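Side-chain contacts in probable 2-dehydropantoate 2-reductase (Bacillus subtilis, PDB 3EGO), which probably catalyses the NADPH-dependent reduction of ketopantoate to pantoate, the second step in making pantoate for pantothenate biosynthesis: residues Y19-Y24 with S164-Y169; Q217-I222 with G266-E271; H78-V83 with I95-N100. One frame throughout, in Å; residues are numbered along the deposited sequence.

Interaction 1 (Y19-Y24 with S164-Y169)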
# COMPACT_ATOMS: atom_id res chain seq x y z
N TYR A 19 -32.36 9.31 -16.56
CA TYR A 19 -33.47 10.05 -16.00
C TYR A 19 -33.64 11.44 -16.68
O TYR A 19 -34.71 11.85 -17.18
CB TYR A 19 -33.35 10.21 -14.47
CG TYR A 19 -34.50 11.10 -14.02
CD1 TYR A 19 -35.79 10.58 -13.89
CD2 TYR A 19 -34.33 12.48 -13.85
CE1 TYR A 19 -36.85 11.40 -13.55
CE2 TYR A 19 -35.35 13.29 -13.53
CZ TYR A 19 -36.63 12.74 -13.40
OH TYR A 19 -37.67 13.58 -13.07
N TYR A 20 -32.55 12.18 -16.72
CA TYR A 20 -32.70 13.54 -17.12
C TYR A 20 -32.88 13.67 -18.62
O TYR A 20 -33.62 14.56 -19.06
CB TYR A 20 -31.51 14.38 -16.60
CG TYR A 20 -31.63 14.77 -15.15
CD1 TYR A 20 -30.79 14.21 -14.19
CD2 TYR A 20 -32.54 15.75 -14.76
CE1 TYR A 20 -30.86 14.60 -12.86
CE2 TYR A 20 -32.62 16.14 -13.44
CZ TYR A 20 -31.77 15.56 -12.49
OH TYR A 20 -31.83 15.95 -11.16
N LEU A 21 -32.23 12.81 -19.41
CA LEU A 21 -32.39 12.90 -20.88
C LEU A 21 -33.77 12.37 -21.32
O LEU A 21 -34.35 12.85 -22.29
CB LEU A 21 -31.27 12.15 -21.62
CG LEU A 21 -29.87 12.80 -21.41
CD1 LEU A 21 -28.71 11.89 -21.91
CD2 LEU A 21 -29.86 14.20 -22.08
N SER A 22 -34.32 11.45 -20.55
CA SER A 22 -35.69 10.95 -20.79
C SER A 22 -36.74 12.07 -20.72
O SER A 22 -37.83 11.93 -21.28
CB SER A 22 -36.04 9.88 -19.76
OG SER A 22 -36.53 10.49 -18.57
N LEU A 23 -36.42 13.18 -20.06
CA LEU A 23 -37.36 14.31 -19.99
C LEU A 23 -37.58 14.98 -21.33
O LEU A 23 -38.55 15.70 -21.48
CB LEU A 23 -36.93 15.38 -18.98
CG LEU A 23 -36.75 14.92 -17.52
CD1 LEU A 23 -36.12 16.04 -16.72
CD2 LEU A 23 -38.07 14.55 -16.90
N TYR A 24 -36.67 14.73 -22.29
CA TYR A 24 -36.67 15.40 -23.56
C TYR A 24 -36.59 14.43 -24.70
O TYR A 24 -36.91 14.79 -25.84
CB TYR A 24 -35.50 16.41 -23.65
CG TYR A 24 -35.68 17.53 -22.70
CD1 TYR A 24 -35.11 17.48 -21.43
CD2 TYR A 24 -36.51 18.61 -23.01
CE1 TYR A 24 -35.30 18.49 -20.54
CE2 TYR A 24 -36.70 19.64 -22.11
CZ TYR A 24 -36.09 19.57 -20.87
OH TYR A 24 -36.29 20.56 -19.93
N SER A 164 -33.01 22.12 -15.32
CA SER A 164 -32.14 23.09 -14.69
C SER A 164 -31.04 22.39 -13.91
O SER A 164 -29.94 22.92 -13.77
CB SER A 164 -32.95 23.98 -13.74
OG SER A 164 -33.91 24.70 -14.50
N ASP A 165 -31.32 21.18 -13.40
CA ASP A 165 -30.36 20.53 -12.51
C ASP A 165 -29.43 19.58 -13.24
O ASP A 165 -28.57 18.97 -12.60
CB ASP A 165 -31.04 19.77 -11.37
CG ASP A 165 -31.76 20.68 -10.38
OD1 ASP A 165 -31.23 21.75 -10.02
OD2 ASP A 165 -32.82 20.26 -9.91
N PHE A 166 -29.60 19.51 -14.57
CA PHE A 166 -28.82 18.69 -15.46
C PHE A 166 -28.20 19.58 -16.55
O PHE A 166 -28.40 19.34 -17.69
CB PHE A 166 -29.68 17.58 -16.13
CG PHE A 166 -28.88 16.39 -16.63
CD1 PHE A 166 -28.17 15.55 -15.74
CD2 PHE A 166 -28.82 16.11 -18.01
CE1 PHE A 166 -27.41 14.43 -16.24
CE2 PHE A 166 -28.10 15.01 -18.51
CZ PHE A 166 -27.37 14.18 -17.62
N PRO A 167 -27.51 20.67 -16.17
CA PRO A 167 -26.95 21.49 -17.26
C PRO A 167 -25.83 20.80 -18.02
O PRO A 167 -25.08 19.97 -17.46
CB PRO A 167 -26.40 22.73 -16.52
CG PRO A 167 -26.09 22.21 -15.18
CD PRO A 167 -27.22 21.26 -14.85
N ILE A 168 -25.68 21.17 -19.29
CA ILE A 168 -24.66 20.58 -20.12
C ILE A 168 -23.94 21.70 -20.88
O ILE A 168 -24.61 22.57 -21.48
CB ILE A 168 -25.29 19.56 -21.10
CG1 ILE A 168 -25.89 18.39 -20.29
CG2 ILE A 168 -24.23 18.99 -22.01
CD1 ILE A 168 -26.70 17.35 -21.16
N TYR A 169 -22.60 21.72 -20.79
CA TYR A 169 -21.80 22.84 -21.32
C TYR A 169 -20.79 22.32 -22.30
O TYR A 169 -20.17 21.28 -22.05
CB TYR A 169 -21.06 23.55 -20.18
CG TYR A 169 -21.98 24.05 -19.14
CD1 TYR A 169 -22.99 24.98 -19.47
CD2 TYR A 169 -21.88 23.62 -17.82
CE1 TYR A 169 -23.88 25.43 -18.51
CE2 TYR A 169 -22.76 24.09 -16.87
CZ TYR A 169 -23.75 24.99 -17.24
OH TYR A 169 -24.60 25.46 -16.26
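The phenol oxygen of Tyr20 is gripped by two groups, hydrogen-bonding to ND1 of His136 and to NZ of Lys49, while across the contact its OH rests 3.9 Å from CB of Asp165. Those bonds fix the far end of a ring whose near end lies against Phe166. The two rings are almost parallel, with planes 11° apart, but they are slid past one another until they barely overlap and their centroids stand 4.9 Å apart. Each places its own CB over the other's face: Tyr20 CB sits 3.5 Å from the Phe166 centroid, and Phe166 CB reciprocates at 3.9 Å from the Tyr20 centroid. Phe166 reaches this position with CG anti to the backbone N (chi1 -158°). On the opposite face of the Tyr20 ring, CD2 of Tyr19 stands over the centre, so the phenol is sandwiched. Leu21 adds its CG, 4.1 Å from CE2 of Phe166. A serine in place of Phe166 would keep CB but remove the phenyl ring, which would probably leave Tyr20 CB and Leu21 CG without the surface they pack on and open a gap beside the helix. The contact joins the C-terminal part of helix 12-22, which starts in the glycine-rich segment that probably binds NADP(+), to the loop leading into strand 168-170; Leu47 of strand 45-49 and Ile142 of strand 142-146 touch Tyr20 and Phe166 respectively.

Interaction 2 (Q217-I222 with G266-E271)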
# COMPACT_ATOMS: atom_id res chain seq x y z
N GLN A 217 4.02 16.65 -9.52
CA GLN A 217 5.10 17.09 -10.41
C GLN A 217 5.31 16.14 -11.56
O GLN A 217 5.49 16.59 -12.68
CB GLN A 217 6.39 17.34 -9.63
CG GLN A 217 6.24 18.47 -8.60
CD GLN A 217 7.49 18.72 -7.77
OE1 GLN A 217 7.73 19.85 -7.33
NE2 GLN A 217 8.30 17.67 -7.57
N GLU A 218 5.29 14.83 -11.30
CA GLU A 218 5.40 13.86 -12.39
C GLU A 218 4.23 13.95 -13.35
O GLU A 218 4.39 14.00 -14.57
CB GLU A 218 5.46 12.42 -11.85
CG GLU A 218 6.53 12.18 -10.83
CD GLU A 218 6.61 10.73 -10.34
OE1 GLU A 218 5.63 9.96 -10.48
OE2 GLU A 218 7.68 10.38 -9.81
N ALA A 219 3.02 13.89 -12.80
CA ALA A 219 1.82 13.86 -13.62
C ALA A 219 1.72 15.14 -14.42
O ALA A 219 1.42 15.10 -15.61
CB ALA A 219 0.57 13.72 -12.73
N CYS A 220 1.97 16.26 -13.75
CA CYS A 220 1.91 17.58 -14.38
C CYS A 220 2.81 17.65 -15.62
O CYS A 220 2.36 18.06 -16.70
CB CYS A 220 2.23 18.66 -13.35
SG CYS A 220 2.19 20.39 -13.95
N ARG A 221 4.06 17.21 -15.49
CA ARG A 221 4.97 17.15 -16.65
C ARG A 221 4.53 16.19 -17.75
O ARG A 221 4.61 16.54 -18.95
CB ARG A 221 6.40 16.84 -16.22
CG ARG A 221 7.38 16.74 -17.39
CD ARG A 221 7.40 18.04 -18.27
NE ARG A 221 8.24 17.86 -19.46
CZ ARG A 221 7.81 17.30 -20.59
NH1 ARG A 221 6.54 16.89 -20.70
NH2 ARG A 221 8.64 17.14 -21.61
N ILE A 222 4.07 14.99 -17.40
CA ILE A 222 3.64 14.02 -18.39
C ILE A 222 2.48 14.58 -19.23
O ILE A 222 2.42 14.39 -20.46
CB ILE A 222 3.16 12.69 -17.69
CG1 ILE A 222 4.36 11.92 -17.09
CG2 ILE A 222 2.43 11.80 -18.65
CD1 ILE A 222 3.95 10.98 -15.90
N GLY A 266 -2.42 4.17 -15.27
CA GLY A 266 -1.87 3.40 -16.40
C GLY A 266 -1.74 4.26 -17.64
O GLY A 266 -0.84 4.05 -18.50
N TYR A 267 -2.62 5.23 -17.76
CA TYR A 267 -2.52 6.17 -18.88
C TYR A 267 -1.32 7.13 -18.77
O TYR A 267 -0.60 7.38 -19.75
CB TYR A 267 -3.83 6.94 -19.05
CG TYR A 267 -3.70 8.17 -19.88
CD1 TYR A 267 -3.92 8.14 -21.25
CD2 TYR A 267 -3.39 9.38 -19.30
CE1 TYR A 267 -3.81 9.28 -22.02
CE2 TYR A 267 -3.29 10.53 -20.06
CZ TYR A 267 -3.49 10.47 -21.42
OH TYR A 267 -3.38 11.61 -22.21
N LEU A 268 -1.12 7.70 -17.58
CA LEU A 268 0.05 8.49 -17.28
C LEU A 268 1.34 7.67 -17.52
O LEU A 268 2.31 8.18 -18.08
CB LEU A 268 -0.00 8.99 -15.85
CG LEU A 268 -1.06 10.10 -15.63
CD1 LEU A 268 -1.33 10.32 -14.17
CD2 LEU A 268 -0.59 11.42 -16.25
N LEU A 269 1.33 6.40 -17.12
CA LEU A 269 2.53 5.57 -17.30
C LEU A 269 2.87 5.40 -18.79
O LEU A 269 4.02 5.55 -19.17
CB LEU A 269 2.39 4.22 -16.61
CG LEU A 269 2.23 4.35 -15.07
CD1 LEU A 269 2.14 2.96 -14.45
CD2 LEU A 269 3.34 5.13 -14.41
N LYS A 270 1.85 5.12 -19.60
CA LYS A 270 2.04 4.97 -21.04
C LYS A 270 2.55 6.24 -21.64
O LYS A 270 3.44 6.22 -22.50
CB LYS A 270 0.74 4.56 -21.72
CG LYS A 270 0.39 3.10 -21.45
CD LYS A 270 -1.06 2.81 -21.74
CE LYS A 270 -1.23 1.33 -22.02
NZ LYS A 270 -2.57 1.06 -22.61
N GLU A 271 2.03 7.37 -21.17
CA GLU A 271 2.48 8.67 -21.65
C GLU A 271 3.90 9.06 -21.21
O GLU A 271 4.64 9.69 -21.99
CB GLU A 271 1.47 9.76 -21.29
CG GLU A 271 0.19 9.65 -22.08
CD GLU A 271 0.42 10.04 -23.52
OE1 GLU A 271 1.09 11.06 -23.74
OE2 GLU A 271 -0.06 9.31 -24.42
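Ile222 puts its CG2 methyl against the second helix, where it meets the CB of Glu271 at 3.5 Å and the CD2 methyl of Leu268 at 3.9 Å. With CG2 anti to the backbone N and CG1 beside it (chi1 -71°), the branched side chain spreads two arms over the neighbouring backbone: CG2 and CD1 both approach the carbonyl oxygen of Leu268, the former at 3.7 Å. One turn back, Ala219 offers only its CB, which faces CD1 of Leu268 at 4.2 Å. Leu268 therefore divides its branches, CD1 toward Ala219 and CD2 toward Ile222. Glu271 contributes the aliphatic root of its side chain here; the chain then bends at chi2 (-71°), its CG lying over a face of the Tyr267 ring, and the carboxylate hydrogen-bonds through OE2 to NE2 of His106, whose ring stacks on Tyr267. The apolar seam thus ends at a polar link to the neighbouring domain. The axes of segments 217-222 and 266-271 approach to 10.0 Å and cross at 61°, with Ile222 and Glu271 closest along the backbones. Leu182 and Ala186 of helix 174-195 also touch Leu268, and Ile183 touches Ala219. Packing of this helix pair against helix 174-195, which carries the probable proton donor Lys181 and the probable substrate-binding residues Asn185 and Asn189, builds part of the helical C-terminal domain of the ketopantoate reductase fold.

Interaction 3 (H78-V83 with I95-N100)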
# COMPACT_ATOMS: atom_id res chain seq x y z
N HIS A 78 -12.85 -1.47 -17.81
CA HIS A 78 -12.68 -2.91 -17.97
C HIS A 78 -13.71 -3.52 -18.92
O HIS A 78 -13.45 -4.54 -19.56
CB HIS A 78 -12.75 -3.60 -16.61
CG HIS A 78 -12.78 -2.65 -15.46
ND1 HIS A 78 -13.85 -2.58 -14.58
CD2 HIS A 78 -11.89 -1.73 -15.04
CE1 HIS A 78 -13.61 -1.66 -13.67
NE2 HIS A 78 -12.42 -1.12 -13.92
N GLN A 79 -14.89 -2.89 -19.01
CA GLN A 79 -15.93 -3.39 -19.91
C GLN A 79 -15.90 -2.61 -21.21
O GLN A 79 -16.72 -2.84 -22.10
CB GLN A 79 -17.32 -3.25 -19.30
CG GLN A 79 -17.35 -2.97 -17.81
CD GLN A 79 -18.71 -2.45 -17.36
OE1 GLN A 79 -18.81 -1.61 -16.46
NE2 GLN A 79 -19.76 -2.94 -18.00
N LEU A 80 -14.99 -1.66 -21.32
CA LEU A 80 -14.99 -0.79 -22.48
C LEU A 80 -14.74 -1.63 -23.73
O LEU A 80 -15.41 -1.44 -24.74
CB LEU A 80 -13.92 0.29 -22.32
CG LEU A 80 -14.05 1.60 -23.10
CD1 LEU A 80 -15.49 1.94 -23.48
CD2 LEU A 80 -13.40 2.72 -22.27
N GLN A 81 -13.84 -2.60 -23.62
CA GLN A 81 -13.49 -3.45 -24.77
C GLN A 81 -14.69 -4.08 -25.51
O GLN A 81 -14.77 -3.98 -26.73
CB GLN A 81 -12.44 -4.49 -24.38
CG GLN A 81 -11.64 -4.98 -25.56
CD GLN A 81 -11.08 -3.84 -26.40
OE1 GLN A 81 -10.16 -3.13 -25.97
NE2 GLN A 81 -11.61 -3.67 -27.61
N SER A 82 -15.62 -4.71 -24.79
CA SER A 82 -16.84 -5.24 -25.42
C SER A 82 -17.71 -4.17 -26.08
O SER A 82 -18.32 -4.39 -27.13
CB SER A 82 -17.68 -6.02 -24.40
OG SER A 82 -17.65 -5.39 -23.14
N VAL A 83 -17.81 -3.01 -25.43
CA VAL A 83 -18.53 -1.87 -25.99
C VAL A 83 -18.01 -1.50 -27.38
O VAL A 83 -18.81 -1.38 -28.32
CB VAL A 83 -18.43 -0.63 -25.07
CG1 VAL A 83 -19.17 0.56 -25.68
CG2 VAL A 83 -19.01 -0.95 -23.71
N ILE A 95 -21.19 9.44 -30.58
CA ILE A 95 -20.90 8.72 -29.34
C ILE A 95 -20.25 9.68 -28.42
O ILE A 95 -19.23 10.29 -28.79
CB ILE A 95 -19.89 7.60 -29.52
CG1 ILE A 95 -20.16 6.81 -30.80
CG2 ILE A 95 -19.90 6.67 -28.27
CD1 ILE A 95 -21.39 5.96 -30.77
N LEU A 96 -20.82 9.82 -27.22
CA LEU A 96 -20.23 10.67 -26.18
C LEU A 96 -19.63 9.80 -25.07
O LEU A 96 -20.35 9.12 -24.40
CB LEU A 96 -21.28 11.62 -25.56
CG LEU A 96 -20.82 12.52 -24.41
CD1 LEU A 96 -19.63 13.40 -24.83
CD2 LEU A 96 -22.02 13.39 -23.86
N PHE A 97 -18.30 9.81 -24.90
CA PHE A 97 -17.66 9.02 -23.83
C PHE A 97 -17.54 9.79 -22.54
O PHE A 97 -16.94 10.86 -22.52
CB PHE A 97 -16.26 8.59 -24.29
CG PHE A 97 -16.28 7.57 -25.35
CD1 PHE A 97 -16.30 6.22 -25.02
CD2 PHE A 97 -16.31 7.93 -26.70
CE1 PHE A 97 -16.34 5.23 -26.02
CE2 PHE A 97 -16.34 6.97 -27.71
CZ PHE A 97 -16.37 5.61 -27.37
N LEU A 98 -18.10 9.27 -21.44
CA LEU A 98 -18.06 10.00 -20.21
C LEU A 98 -17.27 9.27 -19.13
O LEU A 98 -17.37 9.62 -17.95
CB LEU A 98 -19.49 10.28 -19.70
CG LEU A 98 -20.33 11.25 -20.52
CD1 LEU A 98 -21.65 11.42 -19.80
CD2 LEU A 98 -19.60 12.61 -20.63
N GLN A 99 -16.44 8.34 -19.57
CA GLN A 99 -15.51 7.55 -18.77
C GLN A 99 -14.61 8.33 -17.83
O GLN A 99 -14.14 9.40 -18.17
CB GLN A 99 -14.60 6.75 -19.71
CG GLN A 99 -15.36 6.00 -20.81
CD GLN A 99 -16.02 4.77 -20.26
OE1 GLN A 99 -17.25 4.72 -20.13
NE2 GLN A 99 -15.20 3.77 -19.90
N ASN A 100 -14.36 7.77 -16.65
CA ASN A 100 -13.39 8.34 -15.72
C ASN A 100 -12.00 7.94 -16.19
O ASN A 100 -11.83 6.86 -16.76
CB ASN A 100 -13.61 7.83 -14.30
CG ASN A 100 -14.90 8.34 -13.68
OD1 ASN A 100 -15.30 9.48 -13.90
ND2 ASN A 100 -15.55 7.48 -12.89
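Within a beta-alpha-beta unit of the Rossmann-type NADP-binding domain, strand 70-73, helix 80-86 and strand 94-97 follow in sequence, and this contact packs the start of the helix onto the end of the second strand. Leu80, in the first turn of the helix, is the residue that reaches across. With CG anti to the backbone N (chi1 -158°), the side chain of Leu80 carries its two methyls to Phe97 and Gln99. CD1 comes up at the edge of the Phe97 ring, near its plane, and stands 4.2 Å from CE1. The other methyl, CD2, faces the side chain of Gln99, which approaches Leu80 from the opposite direction and is bent at chi2 (-77°); CD2 is 4.1 Å from the Gln99 CG. His104 of helix 103-109 touches Leu80, Phe97 and Gln99, closing over the same cluster, while Val73 of strand 70-73 also touches Gln99. The next residue after Gln99 is Asn100, which by similarity binds both NADP(+) and substrate and whose ND2 hydrogen-bonds to OE2 of Glu260, itself a probable NADP(+) ligand. The packing of Leu80 thus lies beside a strand end that probably contributes to the cofactor site. At the helix start, the Ser82 hydroxyl turns back on the preceding turn, its OG donating to the Gln79 carbonyl O at 2.9 Å.

From the N terminus, helix 12-22 supplies the first half of interaction 1, but its partner arrives only at 164-169, so this contact closes a long loop holding most of the strands of the nucleotide-binding domain. Interaction 3 opens and closes within that loop, bringing strand 94-97 back against helix 80-86 after a short excursion; the two reach the same sheet, with centres 21 Å apart. Interaction 2 follows in series, joining helices 206-223 and 261-274 in the C-terminal helical domain. Its centre is about 34 Å from that of interaction 1, across the centre of the chain, and about 21 Å from that of interaction 3. No two loops cross.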